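Local coordinates for protein galactose mutarotase related enzyme (Lactobacillus acidophilus, PDB 3DCD) that probably binds carbohydrate and may act as an aldose 1-epimerase-like isomerase, at residues P39-R44 / K245-V250; G54-D59 / I258-D263; I91-K96 / V113-M118; K222-V227 / T294-K299. One frame throughout, in Å; residues are numbered along the deposited sequence.

In the fold
From the N terminus, segment 39-44 opens contact 1 and segment 54-59 opens contact 2. Contact 3 is then made and completed locally, 91-96 with 113-118, two adjacent strands of the nine-stranded antiparallel sheet, so it falls within the spans of both earlier contacts. Segment 222-227 starts contact 4 before 245-250 closes contact 1 and 258-263 closes contact 2; 294-299, near the C terminus, closes contact 4 last. Contacts 1, 2 and 4 therefore all cross one another. Contact 1 ties an early loop to the start of strand 249-256, contact 2 another to the loop after it, whereas contact 4 reaches the same large sheet as contact 3. Contacts 2 and 4 lie on opposite sides of the chain's centre.

Contact 1 of 4, residues P39-R44 / K245-V250; sequences PEIWGR and KTDNYV
Ile41 and Trp42, in the loop between strands 20-26 and 48-49, pack against residues 245-249, which lead through an inverse gamma turn centred on Asn248 into strand 249-256. Ile41 suits this place because its branches diverge. CG2, anti to the backbone N, lies at the edge of the Tyr249 ring, 4.0 Å from Tyr249 CE1, while Ile41 CD1 sits 3.6 Å from Thr246 O. Ile41 CG1 comes 3.7 Å from Asp247 OD2, the two side chains crossing at about a right angle. An alanine in place of Ile41 would probably open a gap beside the Tyr249 edge and uncover Thr246 O. The Trp42 and Tyr249 planes are only 14° apart, but the rings are slid until they barely overlap, touching where Trp42 CE3 approaches Tyr249 CE2 at 3.6 Å and where Trp42 CB meets Tyr249 OH at the same distance. Lys245, extended at the surface, lays CD 3.7 Å from Glu40 O. Around the pair, Trp35 stacks on Tyr249, and Trp240 of strand 236-240 meets Trp42 edge-to-face.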
loop_
_atom_site.group_PDB
_atom_site.type_symbol
_atom_site.label_atom_id
_atom_site.label_comp_id
_atom_site.label_asym_id
_atom_site.label_seq_id
_atom_site.Cartn_x
_atom_site.Cartn_y
_atom_site.Cartn_z
ATOM N N PRO A 39 -10.683 -7.411 13.556
ATOM C CA PRO A 39 -9.711 -6.917 14.544
ATOM C C PRO A 39 -8.973 -8.019 15.300
ATOM O O PRO A 39 -8.003 -7.728 15.998
ATOM C CB PRO A 39 -10.584 -6.117 15.534
ATOM C CG PRO A 39 -11.943 -6.712 15.408
ATOM C CD PRO A 39 -12.072 -7.089 13.950
ATOM N N GLU A 40 -9.457 -9.259 15.181
ATOM C CA GLU A 40 -8.810 -10.425 15.766
ATOM C C GLU A 40 -7.529 -10.768 15.030
ATOM O O GLU A 40 -6.661 -11.453 15.569
ATOM C CB GLU A 40 -9.774 -11.624 15.759
ATOM C CG GLU A 40 -11.000 -11.410 16.660
ATOM C CD GLU A 40 -10.718 -11.675 18.139
ATOM O OE1 GLU A 40 -9.588 -12.065 18.489
ATOM O OE2 GLU A 40 -11.643 -11.497 18.954
ATOM N N ILE A 41 -7.412 -10.277 13.792
ATOM C CA ILE A 41 -6.280 -10.602 12.925
ATOM C C ILE A 41 -5.496 -9.342 12.548
ATOM O O ILE A 41 -4.280 -9.230 12.810
ATOM C CB ILE A 41 -6.765 -11.287 11.612
ATOM C CG1 ILE A 41 -7.630 -12.529 11.899
ATOM C CG2 ILE A 41 -5.583 -11.607 10.687
ATOM C CD1 ILE A 41 -6.893 -13.694 12.568
ATOM N N TRP A 42 -6.198 -8.403 11.912
ATOM C CA TRP A 42 -5.589 -7.157 11.438
ATOM C C TRP A 42 -6.715 -6.162 11.183
ATOM O O TRP A 42 -7.496 -6.323 10.250
ATOM C CB TRP A 42 -4.731 -7.402 10.168
ATOM C CG TRP A 42 -4.145 -6.103 9.612
ATOM C CD1 TRP A 42 -3.431 -5.165 10.302
ATOM C CD2 TRP A 42 -4.249 -5.614 8.263
ATOM N NE1 TRP A 42 -3.068 -4.126 9.465
ATOM C CE2 TRP A 42 -3.556 -4.380 8.210
ATOM C CE3 TRP A 42 -4.841 -6.110 7.093
ATOM C CZ2 TRP A 42 -3.475 -3.617 7.045
ATOM C CZ3 TRP A 42 -4.743 -5.365 5.932
ATOM C CH2 TRP A 42 -4.053 -4.125 5.916
ATOM N N GLY A 43 -6.829 -5.158 12.054
ATOM C CA GLY A 43 -8.015 -4.313 12.093
ATOM C C GLY A 43 -7.970 -3.109 11.176
ATOM O O GLY A 43 -8.486 -2.033 11.532
ATOM N N ARG A 44 -7.345 -3.275 10.006
ATOM C CA ARG A 44 -7.368 -2.240 8.962
ATOM C C ARG A 44 -7.771 -2.891 7.650
ATOM O O ARG A 44 -7.703 -4.108 7.541
ATOM C CB ARG A 44 -5.996 -1.535 8.850
ATOM C CG ARG A 44 -5.645 -0.756 10.128
ATOM C CD ARG A 44 -4.392 0.116 9.998
ATOM N NE ARG A 44 -4.106 0.816 11.264
ATOM C CZ ARG A 44 -4.705 1.930 11.684
ATOM N NH1 ARG A 44 -5.645 2.521 10.949
ATOM N NH2 ARG A 44 -4.361 2.457 12.861
ATOM N N LYS A 245 -1.065 -15.174 13.904
ATOM C CA LYS A 245 -2.515 -15.307 13.705
ATOM C C LYS A 245 -2.840 -15.043 12.241
ATOM O O LYS A 245 -2.659 -13.935 11.769
ATOM C CB LYS A 245 -3.291 -14.341 14.594
ATOM C CG LYS A 245 -3.229 -14.666 16.069
ATOM C CD LYS A 245 -3.946 -13.578 16.855
ATOM C CE LYS A 245 -4.361 -14.082 18.225
ATOM N NZ LYS A 245 -4.890 -12.979 19.078
ATOM N N THR A 246 -3.294 -16.057 11.515
ATOM C CA THR A 246 -3.440 -15.931 10.064
ATOM C C THR A 246 -4.899 -15.868 9.628
ATOM O O THR A 246 -5.791 -16.310 10.345
ATOM C CB THR A 246 -2.746 -17.102 9.345
ATOM O OG1 THR A 246 -3.417 -18.335 9.678
ATOM C CG2 THR A 246 -1.271 -17.183 9.757
ATOM N N ASP A 247 -5.132 -15.318 8.441
ATOM C CA ASP A 247 -6.450 -15.390 7.827
ATOM C C ASP A 247 -6.304 -15.292 6.304
ATOM O O ASP A 247 -5.191 -15.125 5.770
ATOM C CB ASP A 247 -7.374 -14.285 8.370
ATOM C CG ASP A 247 -8.847 -14.688 8.366
ATOM O OD1 ASP A 247 -9.273 -15.515 7.522
ATOM O OD2 ASP A 247 -9.572 -14.185 9.237
ATOM N N ASN A 248 -7.431 -15.384 5.611
ATOM C CA ASN A 248 -7.428 -15.590 4.168
ATOM C C ASN A 248 -7.461 -14.270 3.397
ATOM O O ASN A 248 -8.474 -13.890 2.783
ATOM C CB ASN A 248 -8.558 -16.544 3.775
ATOM C CG ASN A 248 -8.414 -17.905 4.440
ATOM O OD1 ASN A 248 -7.339 -18.500 4.420
ATOM N ND2 ASN A 248 -9.485 -18.380 5.066
ATOM N N TYR A 249 -6.327 -13.575 3.452
ATOM C CA TYR A 249 -6.124 -12.339 2.699
ATOM C C TYR A 249 -4.633 -12.158 2.505
ATOM O O TYR A 249 -3.817 -12.826 3.150
ATOM C CB TYR A 249 -6.697 -11.111 3.442
ATOM C CG TYR A 249 -5.775 -10.631 4.555
ATOM C CD1 TYR A 249 -5.794 -11.244 5.812
ATOM C CD2 TYR A 249 -4.876 -9.583 4.349
ATOM C CE1 TYR A 249 -4.955 -10.809 6.834
ATOM C CE2 TYR A 249 -4.009 -9.148 5.373
ATOM C CZ TYR A 249 -4.052 -9.776 6.603
ATOM O OH TYR A 249 -3.208 -9.362 7.621
ATOM N N VAL A 250 -4.279 -11.215 1.636
ATOM C CA VAL A 250 -2.883 -10.855 1.426
ATOM C C VAL A 250 -2.862 -9.386 1.043
ATOM O O VAL A 250 -3.796 -8.912 0.374
ATOM C CB VAL A 250 -2.216 -11.762 0.345
ATOM C CG1 VAL A 250 -2.766 -11.477 -1.072
ATOM C CG2 VAL A 250 -0.661 -11.623 0.392
#

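Contact 2 of 4, residues G54-D59 / I258-D263; sequences GRLKND and IADRDD
Lys57 N donates to Asp260 OD2 over 2.9 Å, a nearly straight bond (161°) that reaches the oxygen from above the carboxylate plane, 35° out of it. The other oxygen, OD1, is held in a salt bridge by Lys271, so the buried carboxylate has a partner at each end; that pairing would be expected to ease the cost of burying its charge. An aspartate suits the site because its short side chain reaches the neighbouring backbone. Leu56 supplies apolar cover, with CD2 3.7 Å from Asp260 OD1. The backbone of Asp260 adds a second bond, its N donating to Arg55 O at 3.0 Å. Two irregular loops are laced together, one entering strand 60-63 and the other following strand 249-256, with strand 178-179 packed beside them. Farther along, Lys57 bends at chi2, chi3 and chi4 to bring NZ within 2.9 Å of Asp262 O, while its CD passes 3.3 Å from Arg261 O. At the opposite end Gly54, with phi at 76°, lies so close to Ala259 that a beta carbon would collide with Ala259 CB. Arg55 points away and grips Asp59 side-on in a salt bridge, NE to Asp59 OD1 at 2.8 Å and NH2 to Asp59 OD2.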
loop_
_atom_site.group_PDB
_atom_site.type_symbol
_atom_site.label_atom_id
_atom_site.label_comp_id
_atom_site.label_asym_id
_atom_site.label_seq_id
_atom_site.Cartn_x
_atom_site.Cartn_y
_atom_site.Cartn_z
ATOM N N GLY A 54 6.800 1.860 6.568
ATOM C CA GLY A 54 7.481 0.970 7.513
ATOM C C GLY A 54 7.882 1.648 8.814
ATOM O O GLY A 54 7.476 2.767 9.102
ATOM N N ARG A 55 8.694 0.948 9.603
ATOM C CA ARG A 55 9.064 1.420 10.928
ATOM C C ARG A 55 10.445 2.064 10.970
ATOM O O ARG A 55 11.371 1.648 10.264
ATOM C CB ARG A 55 9.008 0.253 11.922
ATOM C CG ARG A 55 8.956 0.669 13.378
ATOM C CD ARG A 55 8.595 -0.516 14.253
ATOM N NE ARG A 55 8.364 -0.110 15.630
ATOM C CZ ARG A 55 8.056 -0.959 16.604
ATOM N NH1 ARG A 55 7.938 -2.262 16.344
ATOM N NH2 ARG A 55 7.853 -0.503 17.835
ATOM N N LEU A 56 10.561 3.073 11.829
ATOM C CA LEU A 56 11.827 3.653 12.218
ATOM C C LEU A 56 12.358 2.881 13.412
ATOM O O LEU A 56 11.572 2.440 14.274
ATOM C CB LEU A 56 11.614 5.118 12.622
ATOM C CG LEU A 56 10.939 6.036 11.596
ATOM C CD1 LEU A 56 10.558 7.385 12.258
ATOM C CD2 LEU A 56 11.827 6.239 10.334
ATOM N N LYS A 57 13.680 2.718 13.483
ATOM C CA LYS A 57 14.305 2.168 14.689
ATOM C C LYS A 57 13.913 3.019 15.890
ATOM O O LYS A 57 14.096 4.252 15.873
ATOM C CB LYS A 57 15.835 2.121 14.555
ATOM C CG LYS A 57 16.378 0.936 13.734
ATOM C CD LYS A 57 17.576 1.333 12.849
ATOM C CE LYS A 57 18.854 1.607 13.594
ATOM N NZ LYS A 57 19.306 0.412 14.360
ATOM N N ASN A 58 13.352 2.358 16.910
ATOM C CA ASN A 58 12.912 3.020 18.142
ATOM C C ASN A 58 11.766 4.011 17.914
ATOM O O ASN A 58 11.506 4.878 18.753
ATOM C CB ASN A 58 14.107 3.694 18.824
ATOM C CG ASN A 58 15.117 2.686 19.337
ATOM O OD1 ASN A 58 14.744 1.689 19.955
ATOM N ND2 ASN A 58 16.403 2.935 19.077
ATOM N N ASP A 59 11.086 3.869 16.773
ATOM C CA ASP A 59 10.017 4.782 16.339
ATOM C C ASP A 59 10.424 6.244 16.449
ATOM O O ASP A 59 9.636 7.073 16.892
ATOM C CB ASP A 59 8.715 4.519 17.116
ATOM C CG ASP A 59 8.253 3.091 16.981
ATOM O OD1 ASP A 59 8.061 2.653 15.829
ATOM O OD2 ASP A 59 8.112 2.405 18.023
ATOM N N ILE A 258 10.641 3.250 2.408
ATOM C CA ILE A 258 10.901 1.946 3.006
ATOM C C ILE A 258 11.302 2.067 4.473
ATOM O O ILE A 258 11.722 3.138 4.933
ATOM C CB ILE A 258 11.954 1.163 2.158
ATOM C CG1 ILE A 258 11.978 -0.339 2.492
ATOM C CG2 ILE A 258 13.332 1.813 2.201
ATOM C CD1 ILE A 258 12.705 -1.177 1.400
ATOM N N ALA A 259 11.149 0.975 5.216
ATOM C CA ALA A 259 11.546 0.937 6.619
ATOM C C ALA A 259 13.029 1.312 6.798
ATOM O O ALA A 259 13.823 1.189 5.859
ATOM C CB ALA A 259 11.315 -0.448 7.156
ATOM N N ASP A 260 13.401 1.727 8.007
ATOM C CA ASP A 260 14.816 1.900 8.367
ATOM C C ASP A 260 15.620 0.626 8.070
ATOM O O ASP A 260 15.143 -0.490 8.277
ATOM C CB ASP A 260 14.970 2.219 9.868
ATOM C CG ASP A 260 15.038 3.722 10.173
ATOM O OD1 ASP A 260 14.964 4.570 9.251
ATOM O OD2 ASP A 260 15.177 4.058 11.370
ATOM N N ARG A 261 16.837 0.811 7.569
ATOM C CA ARG A 261 17.829 -0.248 7.537
ATOM C C ARG A 261 18.311 -0.560 8.928
ATOM O O ARG A 261 18.289 0.317 9.814
ATOM C CB ARG A 261 19.019 0.196 6.695
ATOM C CG ARG A 261 18.665 0.202 5.223
ATOM C CD ARG A 261 19.644 0.995 4.417
ATOM N NE ARG A 261 20.990 0.443 4.461
ATOM C CZ ARG A 261 21.851 0.539 3.447
ATOM N NH1 ARG A 261 21.491 1.148 2.316
ATOM N NH2 ARG A 261 23.060 0.015 3.562
ATOM N N ASP A 262 18.786 -1.790 9.119
ATOM C CA ASP A 262 19.313 -2.189 10.414
ATOM C C ASP A 262 20.403 -1.229 10.904
ATOM O O ASP A 262 20.515 -0.980 12.105
ATOM C CB ASP A 262 19.785 -3.658 10.439
ATOM C CG ASP A 262 20.752 -4.029 9.295
ATOM O OD1 ASP A 262 21.108 -3.184 8.426
ATOM O OD2 ASP A 262 21.166 -5.217 9.277
ATOM N N ASP A 263 21.163 -0.655 9.970
ATOM C CA ASP A 263 22.248 0.277 10.312
ATOM C C ASP A 263 21.935 1.781 10.121
ATOM O O ASP A 263 22.851 2.593 10.026
ATOM C CB ASP A 263 23.513 -0.101 9.519
ATOM C CG ASP A 263 23.291 -0.098 8.023
ATOM O OD1 ASP A 263 22.263 0.429 7.535
ATOM O OD2 ASP A 263 24.153 -0.630 7.300
#

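Contact 3 of 4, residues I91-K96 / V113-M118; sequences ITFLLK and VNYNLM
Ile91, Thr92 and Phe93 pair with Tyr115, Asn114 and Val113 as neighbouring strands of the large antiparallel sheet of this galactose mutarotase-like beta-supersandwich. Four backbone hydrogen bonds hold the register. Ile91 and Tyr115 form one hydrogen-bonded pair, N to O and O to N, each 2.9 Å long. Phe93 and Val113 form the next: Phe93 N reaches Val113 O at 2.8 Å, and Val113 N returns the bond to Phe93 O. Between them Thr92 and Asn114 make a non-hydrogen-bonded pair, their CA atoms 4.1 Å apart. Weaker CA-H...O contacts help here, Asn114 CA lying 3.3 Å from Ile91 O and Thr92 CA 3.5 Å from Val113 O. On the partly exposed face the Thr92 and Asn114 side chains cross obliquely, polar residues suited to a surface that water can reach. The other face is buried: Ile91, Phe93, Val113 and Tyr115 gather there. Ile14 of strand 10-15 packs on Ile91, Phe93 and Tyr115, Ile5 of strand 2-6 on Ile91 and Tyr115, while Val113 meets Phe126 of strand 121-130. Tyr115 suits the position because its ring packs among apolar side chains while its hydroxyl hydrogen-bonds to Ala19 O. Ile91 CG2 lies 4.1 Å from Tyr115 CB. The two aromatic side chains cross at about a right angle, edge meeting edge where Phe93 CE2 stands 3.9 Å from Tyr115 CD1.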
loop_
_atom_site.group_PDB
_atom_site.type_symbol
_atom_site.label_atom_id
_atom_site.label_comp_id
_atom_site.label_asym_id
_atom_site.label_seq_id
_atom_site.Cartn_x
_atom_site.Cartn_y
_atom_site.Cartn_z
ATOM N N ILE A 91 -12.864 10.550 -6.574
ATOM C CA ILE A 91 -12.889 11.283 -5.294
ATOM C C ILE A 91 -11.458 11.603 -4.890
ATOM O O ILE A 91 -10.549 10.809 -5.100
ATOM C CB ILE A 91 -13.671 10.502 -4.189
ATOM C CG1 ILE A 91 -13.805 11.311 -2.900
ATOM C CG2 ILE A 91 -13.039 9.114 -3.930
ATOM C CD1 ILE A 91 -14.936 10.839 -2.019
ATOM N N THR A 92 -11.264 12.799 -4.344
ATOM C CA THR A 92 -9.939 13.223 -3.924
ATOM C C THR A 92 -10.060 13.657 -2.484
ATOM O O THR A 92 -10.887 14.491 -2.160
ATOM C CB THR A 92 -9.402 14.399 -4.793
ATOM O OG1 THR A 92 -9.341 13.983 -6.165
ATOM C CG2 THR A 92 -7.996 14.851 -4.338
ATOM N N PHE A 93 -9.242 13.038 -1.639
ATOM C CA PHE A 93 -9.084 13.400 -0.242
ATOM C C PHE A 93 -7.832 14.263 -0.045
ATOM O O PHE A 93 -6.783 14.021 -0.643
ATOM C CB PHE A 93 -8.979 12.135 0.624
ATOM C CG PHE A 93 -10.193 11.242 0.542
ATOM C CD1 PHE A 93 -11.271 11.437 1.394
ATOM C CD2 PHE A 93 -10.243 10.201 -0.393
ATOM C CE1 PHE A 93 -12.413 10.615 1.315
ATOM C CE2 PHE A 93 -11.359 9.376 -0.487
ATOM C CZ PHE A 93 -12.448 9.576 0.371
ATOM N N LEU A 94 -7.967 15.263 0.814
ATOM C CA LEU A 94 -6.898 16.176 1.092
ATOM C C LEU A 94 -6.616 16.238 2.585
ATOM O O LEU A 94 -7.526 16.400 3.410
ATOM C CB LEU A 94 -7.269 17.566 0.579
ATOM C CG LEU A 94 -6.399 18.768 0.938
ATOM C CD1 LEU A 94 -4.972 18.653 0.444
ATOM C CD2 LEU A 94 -7.077 20.075 0.423
ATOM N N LEU A 95 -5.336 16.129 2.905
ATOM C CA LEU A 95 -4.848 16.332 4.265
ATOM C C LEU A 95 -3.723 17.369 4.251
ATOM O O LEU A 95 -2.770 17.254 3.471
ATOM C CB LEU A 95 -4.347 15.013 4.867
ATOM C CG LEU A 95 -3.670 15.075 6.254
ATOM C CD1 LEU A 95 -4.689 15.443 7.359
ATOM C CD2 LEU A 95 -2.933 13.768 6.579
ATOM N N LYS A 96 -3.855 18.376 5.115
ATOM C CA LYS A 96 -2.808 19.358 5.319
ATOM C C LYS A 96 -2.175 19.129 6.684
ATOM O O LYS A 96 -2.768 18.494 7.565
ATOM C CB LYS A 96 -3.372 20.777 5.257
ATOM C CG LYS A 96 -3.929 21.178 3.892
ATOM C CD LYS A 96 -4.589 22.541 3.931
ATOM C CE LYS A 96 -5.162 22.855 2.564
ATOM N NZ LYS A 96 -5.832 24.176 2.508
ATOM N N VAL A 113 -4.938 12.111 -1.818
ATOM C CA VAL A 113 -5.155 10.746 -2.267
ATOM C C VAL A 113 -6.395 10.757 -3.150
ATOM O O VAL A 113 -7.514 11.058 -2.700
ATOM C CB VAL A 113 -5.321 9.732 -1.079
ATOM C CG1 VAL A 113 -5.499 8.315 -1.613
ATOM C CG2 VAL A 113 -4.092 9.779 -0.167
ATOM N N ASN A 114 -6.173 10.473 -4.425
ATOM C CA ASN A 114 -7.241 10.456 -5.399
ATOM C C ASN A 114 -7.516 9.028 -5.803
ATOM O O ASN A 114 -6.591 8.271 -6.085
ATOM C CB ASN A 114 -6.867 11.255 -6.643
ATOM C CG ASN A 114 -7.851 11.026 -7.795
ATOM O OD1 ASN A 114 -8.959 11.560 -7.807
ATOM N ND2 ASN A 114 -7.445 10.231 -8.756
ATOM N N TYR A 115 -8.798 8.677 -5.826
ATOM C CA TYR A 115 -9.250 7.383 -6.315
ATOM C C TYR A 115 -10.152 7.634 -7.499
ATOM O O TYR A 115 -11.049 8.483 -7.437
ATOM C CB TYR A 115 -10.064 6.657 -5.241
ATOM C CG TYR A 115 -9.263 6.263 -4.033
ATOM C CD1 TYR A 115 -9.304 7.029 -2.870
ATOM C CD2 TYR A 115 -8.479 5.114 -4.048
ATOM C CE1 TYR A 115 -8.566 6.656 -1.752
ATOM C CE2 TYR A 115 -7.731 4.721 -2.938
ATOM C CZ TYR A 115 -7.785 5.494 -1.794
ATOM O OH TYR A 115 -7.052 5.119 -0.698
ATOM N N ASN A 116 -9.930 6.900 -8.582
ATOM C CA ASN A 116 -10.813 7.024 -9.717
ATOM C C ASN A 116 -10.998 5.715 -10.469
ATOM O O ASN A 116 -10.113 4.853 -10.459
ATOM C CB ASN A 116 -10.386 8.179 -10.625
ATOM C CG ASN A 116 -9.173 7.867 -11.426
ATOM O OD1 ASN A 116 -9.252 7.144 -12.429
ATOM N ND2 ASN A 116 -8.025 8.413 -11.011
ATOM N N LEU A 117 -12.169 5.575 -11.092
ATOM C CA LEU A 117 -12.539 4.358 -11.819
ATOM C C LEU A 117 -12.496 4.493 -13.331
ATOM O O LEU A 117 -12.876 5.527 -13.890
ATOM C CB LEU A 117 -13.966 3.932 -11.454
ATOM C CG LEU A 117 -14.202 3.472 -10.027
ATOM C CD1 LEU A 117 -15.669 3.216 -9.784
ATOM C CD2 LEU A 117 -13.386 2.216 -9.779
HETATM N N MSE A 118 -12.044 3.409 -13.954
HETATM C CA MSE A 118 -12.101 3.191 -15.393
HETATM C C MSE A 118 -12.473 1.719 -15.565
HETATM O O MSE A 118 -11.625 0.860 -15.317
HETATM C CB MSE A 118 -10.716 3.454 -15.992
HETATM C CG MSE A 118 -10.534 3.013 -17.439
HETATM SE SE MSE A 118 -10.936 4.437 -18.697
HETATM C CE MSE A 118 -9.388 5.588 -18.355
#

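Contact 4 of 4, residues K222-V227 / T294-K299; sequences KNKFHV and TTDEVK
Lys224 binds the opposing segment twice, through its backbone and through the tip of its side chain. Its N donates to Thr294 O at 3.1 Å, approaching from above the carbonyl plane with a C=O...N angle of 118°. Beyond CG the side chain is extended and crosses Asp296 at a slant, with Lys224 NZ in a salt bridge to Asp296 OD1 at 2.8 Å, also from above the carboxylate plane (48° out of it). A water accepts from Asp296 N at 3.0 Å and, weakly, from Lys224 NZ. Next to this, the Asn223 amide lies against Thr294, its CG 3.6 Å from Thr294 CB, and Thr294 CG2 also reaches Phe225 CB at 4.1 Å. With Asn223 CG between the backbone N and the carbonyl carbon (chi1 59°), Asn223 OD1 takes the N-H of Phe225 at 3.0 Å. This Asx turn shapes the bend entering strand 226-232. An alanine in place of Asn223 would probably leave Phe225 N without that acceptor and open a gap beside the Thr294 methyl. Farther out, Glu31 accepts from Thr294 OG1, and Phe225 packs on Leu218 of strand 214-220. The contact thus joins the chain just after strand 282-292 to the segment leading into the neighbouring strand 226-232. Because both Lys224 and Asp296 are exposed to solvent, their charges probably hold the segments together less than the more sheltered Asn223-Thr294 packing.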
loop_
_atom_site.group_PDB
_atom_site.type_symbol
_atom_site.label_atom_id
_atom_site.label_comp_id
_atom_site.label_asym_id
_atom_site.label_seq_id
_atom_site.Cartn_x
_atom_site.Cartn_y
_atom_site.Cartn_z
ATOM N N LYS A 222 -8.066 -22.360 -9.474
ATOM C CA LYS A 222 -9.364 -22.972 -9.136
ATOM C C LYS A 222 -10.548 -22.280 -9.783
ATOM O O LYS A 222 -11.604 -22.879 -9.928
ATOM C CB LYS A 222 -9.589 -22.963 -7.624
ATOM C CG LYS A 222 -8.609 -23.811 -6.859
ATOM C CD LYS A 222 -8.958 -25.262 -6.943
ATOM C CE LYS A 222 -7.755 -26.102 -6.580
ATOM N NZ LYS A 222 -8.154 -27.488 -6.201
ATOM N N ASN A 223 -10.392 -20.997 -10.095
ATOM C CA ASN A 223 -11.491 -20.197 -10.671
ATOM C C ASN A 223 -10.935 -18.911 -11.272
ATOM O O ASN A 223 -9.711 -18.780 -11.420
ATOM C CB ASN A 223 -12.588 -19.911 -9.642
ATOM C CG ASN A 223 -12.073 -19.161 -8.427
ATOM O OD1 ASN A 223 -11.406 -18.134 -8.549
ATOM N ND2 ASN A 223 -12.401 -19.659 -7.246
ATOM N N LYS A 224 -11.815 -17.970 -11.607
ATOM C CA LYS A 224 -11.433 -16.810 -12.427
ATOM C C LYS A 224 -10.977 -15.610 -11.603
ATOM O O LYS A 224 -10.720 -14.527 -12.144
ATOM C CB LYS A 224 -12.587 -16.439 -13.376
ATOM C CG LYS A 224 -12.898 -17.557 -14.372
ATOM C CD LYS A 224 -14.354 -17.584 -14.827
ATOM C CE LYS A 224 -14.529 -18.646 -15.882
ATOM N NZ LYS A 224 -15.928 -18.675 -16.374
ATOM N N PHE A 225 -10.858 -15.813 -10.294
ATOM C CA PHE A 225 -10.413 -14.770 -9.380
ATOM C C PHE A 225 -9.035 -14.223 -9.776
ATOM O O PHE A 225 -8.076 -14.977 -9.968
ATOM C CB PHE A 225 -10.386 -15.283 -7.935
ATOM C CG PHE A 225 -9.771 -14.310 -6.956
ATOM C CD1 PHE A 225 -10.514 -13.268 -6.448
ATOM C CD2 PHE A 225 -8.434 -14.444 -6.561
ATOM C CE1 PHE A 225 -9.951 -12.354 -5.544
ATOM C CE2 PHE A 225 -7.872 -13.553 -5.659
ATOM C CZ PHE A 225 -8.635 -12.503 -5.155
ATOM N N HIS A 226 -8.943 -12.907 -9.868
ATOM C CA HIS A 226 -7.731 -12.265 -10.353
ATOM C C HIS A 226 -7.754 -10.818 -9.892
ATOM O O HIS A 226 -8.642 -10.054 -10.268
ATOM C CB HIS A 226 -7.681 -12.373 -11.888
ATOM C CG HIS A 226 -6.448 -11.802 -12.515
ATOM N ND1 HIS A 226 -5.315 -11.477 -11.797
ATOM C CD2 HIS A 226 -6.157 -11.540 -13.809
ATOM C CE1 HIS A 226 -4.394 -11.004 -12.615
ATOM N NE2 HIS A 226 -4.878 -11.031 -13.842
ATOM N N VAL A 227 -6.786 -10.462 -9.045
ATOM C CA VAL A 227 -6.549 -9.087 -8.675
ATOM C C VAL A 227 -5.175 -8.716 -9.235
ATOM O O VAL A 227 -4.175 -9.393 -8.971
ATOM C CB VAL A 227 -6.598 -8.880 -7.149
ATOM C CG1 VAL A 227 -6.069 -7.510 -6.788
ATOM C CG2 VAL A 227 -8.041 -9.060 -6.636
ATOM N N THR A 294 -14.558 -14.688 -8.909
ATOM C CA THR A 294 -14.360 -16.112 -9.139
ATOM C C THR A 294 -15.138 -16.584 -10.375
ATOM O O THR A 294 -14.804 -17.605 -10.968
ATOM C CB THR A 294 -14.823 -16.924 -7.932
ATOM O OG1 THR A 294 -16.232 -16.723 -7.751
ATOM C CG2 THR A 294 -14.069 -16.480 -6.676
ATOM N N THR A 295 -16.202 -15.858 -10.727
ATOM C CA THR A 295 -17.041 -16.172 -11.896
ATOM C C THR A 295 -17.025 -15.004 -12.892
ATOM O O THR A 295 -16.387 -13.982 -12.615
ATOM C CB THR A 295 -18.475 -16.523 -11.485
ATOM O OG1 THR A 295 -19.040 -15.426 -10.753
ATOM C CG2 THR A 295 -18.481 -17.801 -10.615
ATOM N N ASP A 296 -17.690 -15.168 -14.043
ATOM C CA ASP A 296 -17.649 -14.166 -15.134
ATOM C C ASP A 296 -18.201 -12.817 -14.708
ATOM O O ASP A 296 -19.183 -12.759 -13.980
ATOM C CB ASP A 296 -18.458 -14.641 -16.338
ATOM C CG ASP A 296 -17.713 -15.661 -17.183
ATOM O OD1 ASP A 296 -16.532 -15.956 -16.880
ATOM O OD2 ASP A 296 -18.329 -16.157 -18.147
ATOM N N GLU A 297 -17.584 -11.742 -15.192
ATOM C CA GLU A 297 -18.063 -10.394 -14.903
ATOM C C GLU A 297 -19.085 -9.998 -15.953
ATOM O O GLU A 297 -18.811 -9.210 -16.855
ATOM C CB GLU A 297 -16.908 -9.392 -14.833
ATOM C CG GLU A 297 -15.899 -9.643 -13.676
ATOM C CD GLU A 297 -16.461 -9.305 -12.293
ATOM O OE1 GLU A 297 -17.615 -8.813 -12.188
ATOM O OE2 GLU A 297 -15.760 -9.567 -11.290
ATOM N N VAL A 298 -20.271 -10.588 -15.837
ATOM C CA VAL A 298 -21.360 -10.397 -16.794
ATOM C C VAL A 298 -22.646 -10.343 -15.978
ATOM O O VAL A 298 -22.654 -10.793 -14.827
ATOM C CB VAL A 298 -21.446 -11.570 -17.811
ATOM C CG1 VAL A 298 -20.154 -11.673 -18.639
ATOM C CG2 VAL A 298 -21.736 -12.893 -17.108
ATOM N N LYS A 299 -23.721 -9.815 -16.570
ATOM C CA LYS A 299 -25.051 -9.846 -15.954
ATOM C C LYS A 299 -25.497 -11.301 -15.872
ATOM O O LYS A 299 -25.369 -12.048 -16.836
ATOM C CB LYS A 299 -26.070 -9.053 -16.778
ATOM C CG LYS A 299 -25.675 -7.599 -17.121
ATOM C CD LYS A 299 -26.767 -6.954 -18.026
ATOM C CE LYS A 299 -26.804 -7.597 -19.426
ATOM N NZ LYS A 299 -28.127 -7.421 -20.116
HETATM O O HOH W 1 -18.868 -17.803 -14.711
#